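Cell death-related nuclease 4 (Caenorhabditis elegans, PDB 3CM6) degrades RNA and DNA as a homodimeric, metal-dependent 3'-to-5' exonuclease and takes part in the breakdown of DNA during apoptosis. Local coordinates at residues Leu21-Phe26 and Asn197-Leu202. Numbering follows the deposited sequence.
Sequences LLILDF and NIATIL. With ER3 (erbium (III) ion), chain F.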
loop_
_atom_site.group_PDB
_atom_site.type_symbol
_atom_site.label_atom_id
_atom_site.label_comp_id
_atom_site.label_asym_id
_atom_site.label_seq_id
_atom_site.Cartn_x
_atom_site.Cartn_y
_atom_site.Cartn_z
ATOM N N LEU B 21 -27.832 -18.496 -11.524
ATOM C CA LEU B 21 -27.399 -17.333 -10.745
ATOM C C LEU B 21 -25.974 -17.540 -10.304
ATOM O O LEU B 21 -25.604 -18.630 -9.850
ATOM C CB LEU B 21 -28.291 -17.107 -9.517
ATOM C CG LEU B 21 -29.772 -16.781 -9.777
ATOM C CD1 LEU B 21 -30.586 -16.679 -8.489
ATOM C CD2 LEU B 21 -29.939 -15.525 -10.611
ATOM N N LEU B 22 -25.161 -16.499 -10.454
ATOM C CA LEU B 22 -23.753 -16.586 -10.083
ATOM C C LEU B 22 -23.508 -15.771 -8.828
ATOM O O LEU B 22 -23.655 -14.555 -8.836
ATOM C CB LEU B 22 -22.850 -16.118 -11.224
ATOM C CG LEU B 22 -22.869 -16.927 -12.534
ATOM C CD1 LEU B 22 -21.912 -16.318 -13.596
ATOM C CD2 LEU B 22 -22.550 -18.394 -12.295
ATOM N N ILE B 23 -23.175 -16.453 -7.741
ATOM C CA ILE B 23 -22.918 -15.766 -6.495
ATOM C C ILE B 23 -21.505 -15.211 -6.622
ATOM O O ILE B 23 -20.555 -15.950 -6.929
ATOM C CB ILE B 23 -23.066 -16.693 -5.256
ATOM C CG1 ILE B 23 -24.539 -16.999 -4.942
ATOM C CG2 ILE B 23 -22.473 -16.031 -4.048
ATOM C CD1 ILE B 23 -25.226 -17.979 -5.929
ATOM N N LEU B 24 -21.380 -13.908 -6.409
ATOM C CA LEU B 24 -20.130 -13.224 -6.637
ATOM C C LEU B 24 -19.635 -12.556 -5.372
ATOM O O LEU B 24 -20.422 -12.065 -4.544
ATOM C CB LEU B 24 -20.271 -12.183 -7.740
ATOM C CG LEU B 24 -19.027 -11.325 -7.993
ATOM C CD1 LEU B 24 -18.231 -11.870 -9.169
ATOM C CD2 LEU B 24 -19.436 -9.907 -8.267
ATOM N N ASP B 25 -18.316 -12.544 -5.236
ATOM C CA ASP B 25 -17.693 -11.848 -4.148
ATOM C C ASP B 25 -16.261 -11.422 -4.455
ATOM O O ASP B 25 -15.479 -12.189 -5.026
ATOM C CB ASP B 25 -17.713 -12.709 -2.910
ATOM C CG ASP B 25 -17.377 -11.928 -1.693
ATOM O OD1 ASP B 25 -18.043 -10.898 -1.452
ATOM O OD2 ASP B 25 -16.436 -12.321 -0.995
ATOM N N PHE B 26 -15.952 -10.183 -4.084
ATOM C CA PHE B 26 -14.629 -9.612 -4.246
ATOM C C PHE B 26 -14.019 -9.326 -2.878
ATOM O O PHE B 26 -14.718 -8.928 -1.936
ATOM C CB PHE B 26 -14.696 -8.286 -5.000
ATOM C CG PHE B 26 -15.020 -8.397 -6.475
ATOM C CD1 PHE B 26 -14.232 -9.151 -7.333
ATOM C CD2 PHE B 26 -16.093 -7.669 -7.013
ATOM C CE1 PHE B 26 -14.533 -9.208 -8.693
ATOM C CE2 PHE B 26 -16.401 -7.728 -8.365
ATOM C CZ PHE B 26 -15.628 -8.486 -9.210
ATOM N N ASN B 197 -21.903 -19.158 1.744
ATOM C CA ASN B 197 -22.917 -18.664 2.658
ATOM C C ASN B 197 -24.046 -18.004 1.857
ATOM O O ASN B 197 -25.229 -18.315 2.054
ATOM C CB ASN B 197 -22.331 -17.685 3.674
ATOM C CG ASN B 197 -21.605 -18.381 4.825
ATOM O OD1 ASN B 197 -22.229 -18.822 5.789
ATOM N ND2 ASN B 197 -20.280 -18.439 4.749
ATOM N N ILE B 198 -23.674 -17.123 0.928
ATOM C CA ILE B 198 -24.667 -16.441 0.125
ATOM C C ILE B 198 -25.506 -17.448 -0.677
ATOM O O ILE B 198 -26.744 -17.357 -0.679
ATOM C CB ILE B 198 -24.057 -15.348 -0.751
ATOM C CG1 ILE B 198 -23.533 -14.205 0.131
ATOM C CG2 ILE B 198 -25.101 -14.788 -1.706
ATOM C CD1 ILE B 198 -22.465 -13.354 -0.539
ATOM N N ALA B 199 -24.841 -18.417 -1.305
ATOM C CA ALA B 199 -25.534 -19.431 -2.084
ATOM C C ALA B 199 -26.555 -20.164 -1.222
ATOM O O ALA B 199 -27.699 -20.408 -1.653
ATOM C CB ALA B 199 -24.553 -20.409 -2.694
ATOM N N THR B 200 -26.138 -20.489 0.007
ATOM C CA THR B 200 -26.974 -21.230 0.926
ATOM C C THR B 200 -28.170 -20.414 1.374
ATOM O O THR B 200 -29.307 -20.925 1.367
ATOM C CB THR B 200 -26.175 -21.752 2.124
ATOM O OG1 THR B 200 -25.189 -22.665 1.647
ATOM C CG2 THR B 200 -27.070 -22.523 3.085
ATOM N N ILE B 201 -27.911 -19.164 1.766
ATOM C CA ILE B 201 -28.966 -18.246 2.144
ATOM C C ILE B 201 -29.943 -18.131 0.974
ATOM O O ILE B 201 -31.148 -18.222 1.164
ATOM C CB ILE B 201 -28.415 -16.859 2.507
ATOM C CG1 ILE B 201 -27.542 -16.949 3.766
ATOM C CG2 ILE B 201 -29.547 -15.896 2.755
ATOM C CD1 ILE B 201 -26.578 -15.792 3.986
ATOM N N LEU B 202 -29.414 -17.958 -0.231
ATOM C CA LEU B 202 -30.228 -17.756 -1.419
ATOM C C LEU B 202 -31.153 -18.945 -1.643
ATOM O O LEU B 202 -32.347 -18.772 -1.914
ATOM C CB LEU B 202 -29.325 -17.548 -2.633
ATOM C CG LEU B 202 -29.931 -17.745 -4.016
ATOM C CD1 LEU B 202 -30.921 -16.646 -4.307
ATOM C CD2 LEU B 202 -28.841 -17.760 -5.047
HETATM ER ER ER3 F . -16.973 -10.319 1.124
#
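Ile23 overlaps three residues of the helix at once, its branches shared out among Ile198, Ala199 and Leu202. The methyl CG2 lies 3.7 Å from CB of Ile198, the two side chains running alongside each other in opposite senses. CG1 rests on the helix backbone, 3.9 Å from CA of Ala199, where the two backbones come nearest, as the small side chain of Ala199 permits. With CG1 anti to the carbonyl carbon (chi1 -74°), the chain carries CD1 of Ile23 to 3.7 Å from CD2 of Leu202. That same CD2 meets CD1 of Leu21 at 4.0 Å, so Leu202 bridges two alternate residues of the strand. An alanine in place of Ile23 would probably open a gap against Ile198 and Ala199 and leave CD2 of Leu202 with Leu21 as its one remaining strand partner. The axes of the two segments approach to 8.7 Å and run roughly antiparallel, at 143°, packing helix 191-207 on the central sheet of the RNase H-like exonuclease fold. Asp25, two residues on and facing the helix like Ile23, and Asp194, earlier on the helix, are ligands of the magnesium site. Apolar and buried, the contact depends on shape and van der Waals fit rather than directed bonds, and probably helps hold together two elements that supply acidic ligands.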